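Local coordinates for protein DMATS type aromatic prenyltransferase (Micromonospora olivasterospora, PDB 6ZRY) that probably transfers a dimethylallyl group to position 6 of the indole ring of tryptophan, using the ABBA-barrel fold of aromatic prenyltransferases, at residues Val61-Phe67 / Val341-Ala347; Thr74-Glu80 / Trp132-Arg138; Arg291-Ala295 / Thr305-Asp309. All coordinates share one frame; numbering follows the deposited sequence. Where two conformers were deposited one is given.

Overall arrangement
After two N-terminal helices the chain lays down strand 61-68, one half of contact 1, and turns straight into strand 71-79, whose residues 74-80 open contact 2. About fifty residues later, roughly half of them helical, 132-138 closes that loop. Contact 3 follows in series, two consecutive helices packed through 291-295 and 305-309, and 341-347 then returns to strand 61-68 and closes contact 1, so contacts 2 and 3 both nest inside its loop. Contacts 1 and 2 adjoin in one curled antiparallel sheet, where S64 meets R76. Contact 3 lies outside it, touching contact 1 through V343 with V294 and L308, and stays about 10 Å from contact 2 at the nearest atoms.

Contact 1: Val61-Phe67 / Val341-Ala347. With TRP (tryptophan), chain C.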
loop_
_atom_site.group_PDB
_atom_site.type_symbol
_atom_site.label_atom_id
_atom_site.label_comp_id
_atom_site.label_asym_id
_atom_site.label_seq_id
_atom_site.Cartn_x
_atom_site.Cartn_y
_atom_site.Cartn_z
ATOM N N VAL A 61 8.008 3.605 -6.521
ATOM C CA VAL A 61 8.243 3.233 -5.102
ATOM C C VAL A 61 7.517 4.263 -4.212
ATOM O O VAL A 61 7.504 5.477 -4.583
ATOM C CB VAL A 61 9.757 3.140 -4.787
ATOM C CG1 VAL A 61 10.066 3.440 -3.323
ATOM C CG2 VAL A 61 10.337 1.779 -5.192
ATOM N N GLU A 62 6.930 3.792 -3.110
ATOM C CA GLU A 62 6.337 4.647 -2.041
ATOM C C GLU A 62 6.797 4.079 -0.703
ATOM O O GLU A 62 6.775 2.854 -0.538
ATOM C CB GLU A 62 4.820 4.659 -2.120
ATOM C CG GLU A 62 4.181 5.514 -1.050
ATOM C CD GLU A 62 2.667 5.577 -1.131
ATOM O OE1 GLU A 62 2.134 6.507 -1.767
ATOM O OE2 GLU A 62 2.046 4.668 -0.576
ATOM N N PHE A 63 7.236 4.930 0.206
ATOM C CA PHE A 63 7.682 4.548 1.551
ATOM C C PHE A 63 6.496 4.630 2.496
ATOM O O PHE A 63 5.564 5.354 2.203
ATOM C CB PHE A 63 8.782 5.488 2.032
ATOM C CG PHE A 63 10.011 5.510 1.160
ATOM C CD1 PHE A 63 10.866 4.418 1.120
ATOM C CD2 PHE A 63 10.289 6.606 0.357
ATOM C CE1 PHE A 63 12.008 4.430 0.319
ATOM C CE2 PHE A 63 11.424 6.620 -0.442
ATOM C CZ PHE A 63 12.281 5.531 -0.464
ATOM N N SER A 64 6.553 3.917 3.605
ATOM C CA SER A 64 5.621 4.128 4.730
ATOM C C SER A 64 6.279 3.745 6.026
ATOM O O SER A 64 7.235 2.910 6.012
ATOM C CB SER A 64 4.308 3.374 4.522
ATOM O OG SER A 64 4.511 1.977 4.406
ATOM N N ILE A 65 5.807 4.349 7.103
ATOM C CA ILE A 65 6.238 4.041 8.468
ATOM C C ILE A 65 4.983 3.751 9.299
ATOM O O ILE A 65 4.058 4.538 9.269
ATOM C CB ILE A 65 7.164 5.136 9.015
ATOM C CG1 ILE A 65 7.600 4.820 10.438
ATOM C CG2 ILE A 65 6.582 6.518 8.871
ATOM C CD1 ILE A 65 8.917 5.482 10.813
ATOM N N ALA A 66 4.964 2.582 9.896
ATOM C CA ALA A 66 3.869 2.061 10.728
ATOM C C ALA A 66 4.284 2.167 12.182
ATOM O O ALA A 66 5.272 1.543 12.556
ATOM C CB ALA A 66 3.538 0.643 10.328
ATOM N N PHE A 67 3.520 2.918 12.963
ATOM C CA PHE A 67 3.688 3.033 14.424
ATOM C C PHE A 67 2.788 2.007 15.085
ATOM O O PHE A 67 1.603 2.002 14.793
ATOM C CB PHE A 67 3.406 4.454 14.863
ATOM C CG PHE A 67 4.263 5.453 14.153
ATOM C CD1 PHE A 67 5.529 5.748 14.614
ATOM C CD2 PHE A 67 3.782 6.128 13.042
ATOM C CE1 PHE A 67 6.315 6.663 13.950
ATOM C CE2 PHE A 67 4.564 7.066 12.400
ATOM C CZ PHE A 67 5.825 7.347 12.865
ATOM N N VAL A 341 -1.057 3.171 13.553
ATOM C CA VAL A 341 -1.235 4.232 12.518
ATOM C C VAL A 341 -0.065 4.162 11.546
ATOM O O VAL A 341 1.079 4.047 12.016
ATOM C CB VAL A 341 -1.344 5.614 13.174
ATOM C CG1 VAL A 341 -1.312 6.738 12.148
ATOM C CG2 VAL A 341 -2.595 5.701 14.029
ATOM N N THR A 342 -0.338 4.231 10.253
ATOM C CA THR A 342 0.705 4.184 9.197
ATOM C C THR A 342 0.675 5.472 8.383
ATOM O O THR A 342 -0.384 5.938 8.037
ATOM C CB THR A 342 0.572 2.945 8.310
ATOM O OG1 THR A 342 0.566 1.800 9.165
ATOM C CG2 THR A 342 1.693 2.834 7.305
ATOM N N VAL A 343 1.845 6.013 8.107
ATOM C CA VAL A 343 2.015 7.265 7.340
ATOM C C VAL A 343 2.757 6.889 6.069
ATOM O O VAL A 343 3.771 6.192 6.168
ATOM C CB VAL A 343 2.775 8.324 8.172
ATOM C CG1 VAL A 343 2.821 9.655 7.451
ATOM C CG2 VAL A 343 2.151 8.488 9.556
ATOM N N TYR A 344 2.228 7.294 4.927
ATOM C CA TYR A 344 2.746 6.911 3.594
ATOM C C TYR A 344 3.452 8.146 3.065
ATOM O O TYR A 344 2.801 9.226 2.991
ATOM C CB TYR A 344 1.614 6.368 2.729
ATOM C CG TYR A 344 0.953 5.150 3.301
ATOM C CD1 TYR A 344 0.062 5.273 4.345
ATOM C CD2 TYR A 344 1.207 3.877 2.808
ATOM C CE1 TYR A 344 -0.564 4.173 4.898
ATOM C CE2 TYR A 344 0.599 2.756 3.370
ATOM C CZ TYR A 344 -0.310 2.917 4.397
ATOM O OH TYR A 344 -0.930 1.863 4.997
ATOM N N LEU A 345 4.742 8.012 2.768
ATOM C CA LEU A 345 5.623 9.136 2.386
ATOM C C LEU A 345 6.124 8.966 0.944
ATOM O O LEU A 345 6.693 7.903 0.605
ATOM C CB LEU A 345 6.775 9.194 3.389
ATOM C CG LEU A 345 6.373 9.473 4.832
ATOM C CD1 LEU A 345 7.585 9.356 5.761
ATOM C CD2 LEU A 345 5.750 10.848 4.962
ATOM N N SER A 346 5.880 9.976 0.118
ATOM C CA SER A 346 6.225 9.983 -1.310
ATOM C C SER A 346 7.716 10.284 -1.518
ATOM O O SER A 346 8.249 11.171 -0.883
ATOM C CB SER A 346 5.385 10.978 -2.052
ATOM O OG SER A 346 4.000 10.717 -1.868
ATOM N N ALA A 347 8.337 9.598 -2.457
ATOM C CA ALA A 347 9.725 9.856 -2.876
ATOM C C ALA A 347 9.851 11.241 -3.522
ATOM O O ALA A 347 10.893 11.859 -3.364
ATOM C CB ALA A 347 10.163 8.765 -3.820
HETATM N N TRP C . -0.771 5.792 -5.627
HETATM C CA TRP C . -1.936 4.846 -5.726
HETATM C C TRP C . -3.171 5.487 -5.090
HETATM O O TRP C . -4.290 4.974 -5.277
HETATM C CB TRP C . -1.608 3.483 -5.086
HETATM C CG TRP C . -1.319 3.528 -3.618
HETATM C CD1 TRP C . -0.125 3.828 -3.018
HETATM C CD2 TRP C . -2.243 3.248 -2.550
HETATM N NE1 TRP C . -0.252 3.760 -1.654
HETATM C CE2 TRP C . -1.532 3.395 -1.336
HETATM C CE3 TRP C . -3.594 2.871 -2.498
HETATM C CZ2 TRP C . -2.133 3.204 -0.090
HETATM C CZ3 TRP C . -4.184 2.680 -1.267
HETATM C CH2 TRP C . -3.461 2.837 -0.082
HETATM O OXT TRP C . -3.067 6.524 -4.397
HETATM O O HOH W 1 6.381 7.846 -3.913
HETATM O O HOH W 2 3.643 8.328 -3.120
#
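E62 reaches past Y344 to the bound tryptophan, whose indole NE1 donates to E62 OE2 at 2.7 Å with an N-H...O angle of 151°. With CG anti to the backbone N (chi1 180°) and the chain extended beyond it, the carboxylate passes beside the tyrosine to the ligand. Its other oxygen, OE1, takes a bond from a water that also donates to S346 OG, so the two carboxylate oxygens have different partners. Y344 lies beside this group: its CD2 is 3.6 Å from E62 OE2 and equally close to S64 CB, and its hydroxyl is bonded to S331. These side chains share the sheet face that looks into the barrel. Behind them, V61-F67 and V341-A347 pair as antiparallel strands through three hydrogen-bonded pairs, F63 with L345, I65 with V343 and F67 with V341; V343 N to I65 O measures 2.9 Å at a nearly straight 171°. On the opposite face, V343 CG2 comes in at the edge of the F67 ring, 4.0 Å from CE2, and I65 CG2 packs on L345 CD1. This pairing belongs to the ABBA barrel, as in other aromatic prenyltransferases. Strands 71-79 and 327-333 extend the sheet beyond the pair, while helix 6-21 covers F63 and A347, and helix 305-315 covers I65, V343 and L345.

Contact 2: Thr74-Glu80 / Trp132-Arg138; sequences TLRILGE and WCSLVFR
In the curled antiparallel sheet of the ABBA barrel, T74-E80 and W132-R138 are neighbouring strands, and W132 at their end lines the tryptophan pocket. Six backbone bonds hold the pair, two each between L75 and F137, I77 and L135, and G79 and C133; F137 N to L75 O is 2.7 Å. R76, L78, S134 and V136 share the inner face, where S134 OG is bonded to a di(hydroxyethyl)ether molecule and the NE of R76, in one of its two conformers, turns to S64 OG of the neighbouring strand. L78 and the W132 indole both touch the substrate and also each other, L78 CD2 lying 3.9 Å from W132 CE3. On the pyrrole side of the indole E80 comes across, its carboxylate turned 72° from the ring plane and its OE2 bonded to S52. With the W132 indole cut back to an alanine, L78 and E80 would probably face a gap and the substrate would lose part of its pocket wall. The other face is apolar and lies under helices 6-21 and 26-36. There I77, with CG1 beside the backbone N (chi1 -64°), sends its CD1 to the edge of the F137 ring, in plane and 3.6 Å from CE2.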
loop_
_atom_site.group_PDB
_atom_site.type_symbol
_atom_site.label_atom_id
_atom_site.label_comp_id
_atom_site.label_asym_id
_atom_site.label_seq_id
_atom_site.Cartn_x
_atom_site.Cartn_y
_atom_site.Cartn_z
ATOM N N THR A 74 7.668 0.026 11.934
ATOM C CA THR A 74 7.899 -0.832 10.771
ATOM C C THR A 74 8.044 0.063 9.530
ATOM O O THR A 74 7.160 0.854 9.271
ATOM C CB THR A 74 6.788 -1.863 10.620
ATOM O OG1 THR A 74 6.739 -2.676 11.797
ATOM C CG2 THR A 74 6.988 -2.748 9.414
ATOM N N LEU A 75 9.113 -0.115 8.775
ATOM C CA LEU A 75 9.348 0.634 7.512
ATOM C C LEU A 75 8.969 -0.290 6.357
ATOM O O LEU A 75 9.319 -1.480 6.400
ATOM C CB LEU A 75 10.820 1.058 7.533
ATOM C CG LEU A 75 11.432 1.722 6.313
ATOM C CD1 LEU A 75 10.660 2.961 5.888
ATOM C CD2 LEU A 75 12.881 2.082 6.630
ATOM N N ARG A 76 8.253 0.223 5.369
ATOM C CA ARG A 76 7.878 -0.576 4.183
ATOM C C ARG A 76 8.125 0.233 2.910
ATOM O O ARG A 76 8.081 1.489 2.955
ATOM C CB ARG A 76 6.429 -1.048 4.287
ATOM C CG ARG A 76 6.098 -1.713 5.614
ATOM C CD ARG A 76 5.528 -0.727 6.639
ATOM N NE ARG A 76 4.457 0.040 6.020
ATOM C CZ ARG A 76 3.263 -0.473 5.647
ATOM N NH1 ARG A 76 2.971 -1.740 5.893
ATOM N NH2 ARG A 76 2.363 0.295 5.054
ATOM N N ILE A 77 8.383 -0.486 1.829
ATOM C CA ILE A 77 8.446 0.058 0.461
ATOM C C ILE A 77 7.412 -0.699 -0.344
ATOM O O ILE A 77 7.508 -1.944 -0.368
ATOM C CB ILE A 77 9.835 -0.120 -0.170
ATOM C CG1 ILE A 77 10.908 0.661 0.581
ATOM C CG2 ILE A 77 9.758 0.279 -1.624
ATOM C CD1 ILE A 77 12.316 0.242 0.256
ATOM N N LEU A 78 6.524 0.017 -1.021
ATOM C CA LEU A 78 5.638 -0.544 -2.056
ATOM C C LEU A 78 6.212 -0.159 -3.406
ATOM O O LEU A 78 6.537 1.011 -3.589
ATOM C CB LEU A 78 4.227 0.017 -1.872
ATOM C CG LEU A 78 3.175 -0.463 -2.879
ATOM C CD1 LEU A 78 2.811 -1.916 -2.631
ATOM C CD2 LEU A 78 1.942 0.388 -2.797
ATOM N N GLY A 79 6.307 -1.077 -4.351
ATOM C CA GLY A 79 6.674 -0.647 -5.704
ATOM C C GLY A 79 6.704 -1.762 -6.699
ATOM O O GLY A 79 6.133 -2.844 -6.427
ATOM N N GLU A 80 7.304 -1.482 -7.858
ATOM C CA GLU A 80 7.332 -2.424 -8.972
ATOM C C GLU A 80 8.652 -2.256 -9.721
ATOM O O GLU A 80 9.259 -1.182 -9.656
ATOM C CB GLU A 80 6.106 -2.259 -9.888
ATOM C CG GLU A 80 6.003 -0.914 -10.569
ATOM C CD GLU A 80 4.788 -0.763 -11.469
ATOM O OE1 GLU A 80 4.220 -1.794 -11.904
ATOM O OE2 GLU A 80 4.401 0.386 -11.731
ATOM N N TRP A 132 2.430 -5.875 -7.786
ATOM C CA TRP A 132 3.348 -5.002 -7.046
ATOM C C TRP A 132 3.954 -5.802 -5.899
ATOM O O TRP A 132 3.459 -6.875 -5.576
ATOM C CB TRP A 132 2.647 -3.739 -6.538
ATOM C CG TRP A 132 2.324 -2.717 -7.590
ATOM C CD1 TRP A 132 2.664 -2.728 -8.908
ATOM C CD2 TRP A 132 1.521 -1.553 -7.401
ATOM N NE1 TRP A 132 2.168 -1.614 -9.535
ATOM C CE2 TRP A 132 1.434 -0.896 -8.646
ATOM C CE3 TRP A 132 0.858 -1.003 -6.302
ATOM C CZ2 TRP A 132 0.736 0.296 -8.816
ATOM C CZ3 TRP A 132 0.154 0.169 -6.468
ATOM C CH2 TRP A 132 0.086 0.808 -7.716
ATOM N N CYS A 133 4.982 -5.249 -5.311
ATOM C CA CYS A 133 5.828 -5.816 -4.257
ATOM C C CYS A 133 5.725 -4.881 -3.045
ATOM O O CYS A 133 5.750 -3.664 -3.291
ATOM C CB CYS A 133 7.277 -5.818 -4.783
ATOM S SG CYS A 133 8.453 -6.345 -3.572
ATOM N N SER A 134 5.611 -5.410 -1.823
ATOM C CA SER A 134 5.850 -4.663 -0.557
ATOM C C SER A 134 7.030 -5.316 0.180
ATOM O O SER A 134 6.995 -6.507 0.377
ATOM C CB SER A 134 4.595 -4.591 0.302
ATOM O OG SER A 134 4.822 -3.822 1.445
ATOM N N LEU A 135 8.036 -4.529 0.513
ATOM C CA LEU A 135 9.228 -4.929 1.302
ATOM C C LEU A 135 9.004 -4.415 2.711
ATOM O O LEU A 135 8.656 -3.230 2.834
ATOM C CB LEU A 135 10.489 -4.310 0.701
ATOM C CG LEU A 135 10.785 -4.615 -0.768
ATOM C CD1 LEU A 135 11.919 -3.760 -1.279
ATOM C CD2 LEU A 135 11.111 -6.063 -0.963
ATOM N N VAL A 136 9.116 -5.277 3.720
ATOM C CA VAL A 136 8.752 -4.920 5.110
ATOM C C VAL A 136 9.980 -5.064 5.997
ATOM O O VAL A 136 10.496 -6.174 6.081
ATOM C CB VAL A 136 7.592 -5.775 5.612
ATOM C CG1 VAL A 136 7.192 -5.396 7.026
ATOM C CG2 VAL A 136 6.401 -5.722 4.656
ATOM N N PHE A 137 10.390 -3.981 6.647
ATOM C CA PHE A 137 11.645 -3.882 7.446
ATOM C C PHE A 137 11.334 -3.511 8.900
ATOM O O PHE A 137 10.545 -2.611 9.158
ATOM C CB PHE A 137 12.577 -2.815 6.869
ATOM C CG PHE A 137 12.774 -2.862 5.380
ATOM C CD1 PHE A 137 13.122 -4.038 4.747
ATOM C CD2 PHE A 137 12.642 -1.714 4.609
ATOM C CE1 PHE A 137 13.329 -4.069 3.375
ATOM C CE2 PHE A 137 12.867 -1.745 3.245
ATOM C CZ PHE A 137 13.195 -2.922 2.630
ATOM N N ARG A 138 11.995 -4.167 9.835
ATOM C CA ARG A 138 11.888 -3.838 11.283
ATOM C C ARG A 138 13.239 -4.044 11.926
ATOM O O ARG A 138 14.065 -4.774 11.330
ATOM C CB ARG A 138 10.875 -4.725 12.004
ATOM C CG ARG A 138 9.665 -5.086 11.166
ATOM C CD ARG A 138 8.816 -6.143 11.827
ATOM N NE ARG A 138 7.706 -6.543 10.975
ATOM C CZ ARG A 138 6.865 -7.541 11.243
ATOM N NH1 ARG A 138 7.001 -8.265 12.351
ATOM N NH2 ARG A 138 5.885 -7.813 10.395
HETATM O O HOH W 3 1.761 0.707 -12.120
#

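Contact 3: Arg291-Ala295 / Thr305-Asp309; sequences RDRVA and TDGLD
Two consecutive helices, 287-300 and 305-315, pack side by side on the outside of the barrel, their segments R291-A295 and T305-D309 roughly antiparallel, with directions at 151° and axes 10.6 Å apart. An ion pair on the outer side and an apolar seam beneath it join them. R291 grips D309 side-on with two nitrogens, one to each carboxylate oxygen: NE to OD1 at 2.8 Å, in the guanidinium plane, and NH2 to OD2 at 2.9 Å, somewhat tilted from it. Both oxygens use their syn lone pairs, and the guanidinium and carboxylate planes are inclined by only 24°. The arginine chain bends at chi2 (-89°), which folds the guanidinium back along its own helix until one face rests over A295 CB. NH1 turns to D292 OD1, met on its anti side, so a single guanidinium bridges two aspartates in a salt-bridge network and its hydrogen bonds fix its rotation. Such paired helices form the outer alpha layer of the ABBA fold, set against the strands that enclose the substrate. Closer to the sheet, L308 reaches between the helices: its CD1 meets V294 CG1 at 3.9 Å, and its CD2 packs on A295 CB at 4.0 Å. T305 CG2, from helix 305-315, touches A295 CB at 3.8 Å. V294 and L308 both rest on V343 of strand 341-346, and V294 meets I327 and V330 of strand 327-333.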
loop_
_atom_site.group_PDB
_atom_site.type_symbol
_atom_site.label_atom_id
_atom_site.label_comp_id
_atom_site.label_asym_id
_atom_site.label_seq_id
_atom_site.Cartn_x
_atom_site.Cartn_y
_atom_site.Cartn_z
ATOM N N ARG A 291 0.854 17.097 7.940
ATOM C CA ARG A 291 1.737 16.635 9.053
ATOM C C ARG A 291 1.012 16.930 10.380
ATOM O O ARG A 291 1.052 16.098 11.267
ATOM C CB ARG A 291 3.125 17.285 8.990
ATOM C CG ARG A 291 3.978 16.971 10.216
ATOM C CD ARG A 291 3.776 17.984 11.336
ATOM N NE ARG A 291 4.403 17.583 12.579
ATOM C CZ ARG A 291 4.064 18.033 13.792
ATOM N NH1 ARG A 291 3.072 18.890 13.942
ATOM N NH2 ARG A 291 4.714 17.596 14.857
ATOM N N ASP A 292 0.397 18.099 10.476
ATOM C CA ASP A 292 -0.318 18.550 11.706
ATOM C C ASP A 292 -1.476 17.604 12.014
ATOM O O ASP A 292 -1.650 17.294 13.192
ATOM C CB ASP A 292 -0.708 20.019 11.596
ATOM C CG ASP A 292 0.503 20.952 11.638
ATOM O OD1 ASP A 292 1.628 20.486 12.050
ATOM O OD2 ASP A 292 0.346 22.110 11.274
ATOM N N ARG A 293 -2.220 17.140 11.009
ATOM C CA ARG A 293 -3.351 16.222 11.224
ATOM C C ARG A 293 -2.831 14.875 11.676
ATOM O O ARG A 293 -3.401 14.293 12.583
ATOM C CB ARG A 293 -4.183 16.070 9.961
ATOM C CG ARG A 293 -4.841 17.355 9.527
ATOM C CD ARG A 293 -5.883 17.099 8.492
ATOM N NE ARG A 293 -6.472 18.322 7.988
ATOM C CZ ARG A 293 -7.205 18.406 6.874
ATOM N NH1 ARG A 293 -7.430 17.340 6.116
ATOM N NH2 ARG A 293 -7.636 19.579 6.472
ATOM N N VAL A 294 -1.804 14.370 11.023
ATOM C CA VAL A 294 -1.253 13.046 11.343
ATOM C C VAL A 294 -0.660 13.094 12.741
ATOM O O VAL A 294 -0.886 12.187 13.484
ATOM C CB VAL A 294 -0.227 12.595 10.296
ATOM C CG1 VAL A 294 0.448 11.301 10.726
ATOM C CG2 VAL A 294 -0.878 12.446 8.925
ATOM N N ALA A 295 0.061 14.162 13.088
ATOM C CA ALA A 295 0.575 14.361 14.460
ATOM C C ALA A 295 -0.569 14.330 15.481
ATOM O O ALA A 295 -0.407 13.673 16.549
ATOM C CB ALA A 295 1.359 15.640 14.527
ATOM N N THR A 305 5.350 11.929 18.140
ATOM C CA THR A 305 5.411 12.711 16.880
ATOM C C THR A 305 6.872 12.931 16.452
ATOM O O THR A 305 7.073 13.345 15.327
ATOM C CB THR A 305 4.669 14.047 16.988
ATOM O OG1 THR A 305 5.345 14.867 17.929
ATOM C CG2 THR A 305 3.219 13.885 17.388
ATOM N N ASP A 306 7.841 12.658 17.331
ATOM C CA ASP A 306 9.290 12.729 17.009
ATOM C C ASP A 306 9.615 11.746 15.873
ATOM O O ASP A 306 10.386 12.120 14.986
ATOM C CB ASP A 306 10.149 12.462 18.245
ATOM C CG ASP A 306 10.169 13.610 19.234
ATOM O OD1 ASP A 306 9.674 14.725 18.882
ATOM O OD2 ASP A 306 10.683 13.395 20.341
ATOM N N GLY A 307 9.042 10.539 15.907
ATOM C CA GLY A 307 9.272 9.515 14.874
ATOM C C GLY A 307 8.757 9.980 13.526
ATOM O O GLY A 307 9.473 9.809 12.515
ATOM N N LEU A 308 7.560 10.548 13.526
ATOM C CA LEU A 308 6.892 11.123 12.334
ATOM C C LEU A 308 7.765 12.245 11.746
ATOM O O LEU A 308 8.054 12.209 10.551
ATOM C CB LEU A 308 5.530 11.672 12.743
ATOM C CG LEU A 308 4.844 12.531 11.684
ATOM C CD1 LEU A 308 4.369 11.679 10.540
ATOM C CD2 LEU A 308 3.705 13.323 12.278
ATOM N N ASP A 309 8.139 13.222 12.565
ATOM C CA ASP A 309 8.918 14.387 12.094
ATOM C C ASP A 309 10.297 13.939 11.600
ATOM O O ASP A 309 10.743 14.485 10.627
ATOM C CB ASP A 309 8.992 15.469 13.159
ATOM C CG ASP A 309 7.637 16.057 13.459
ATOM O OD1 ASP A 309 6.773 16.034 12.556
ATOM O OD2 ASP A 309 7.432 16.487 14.585
#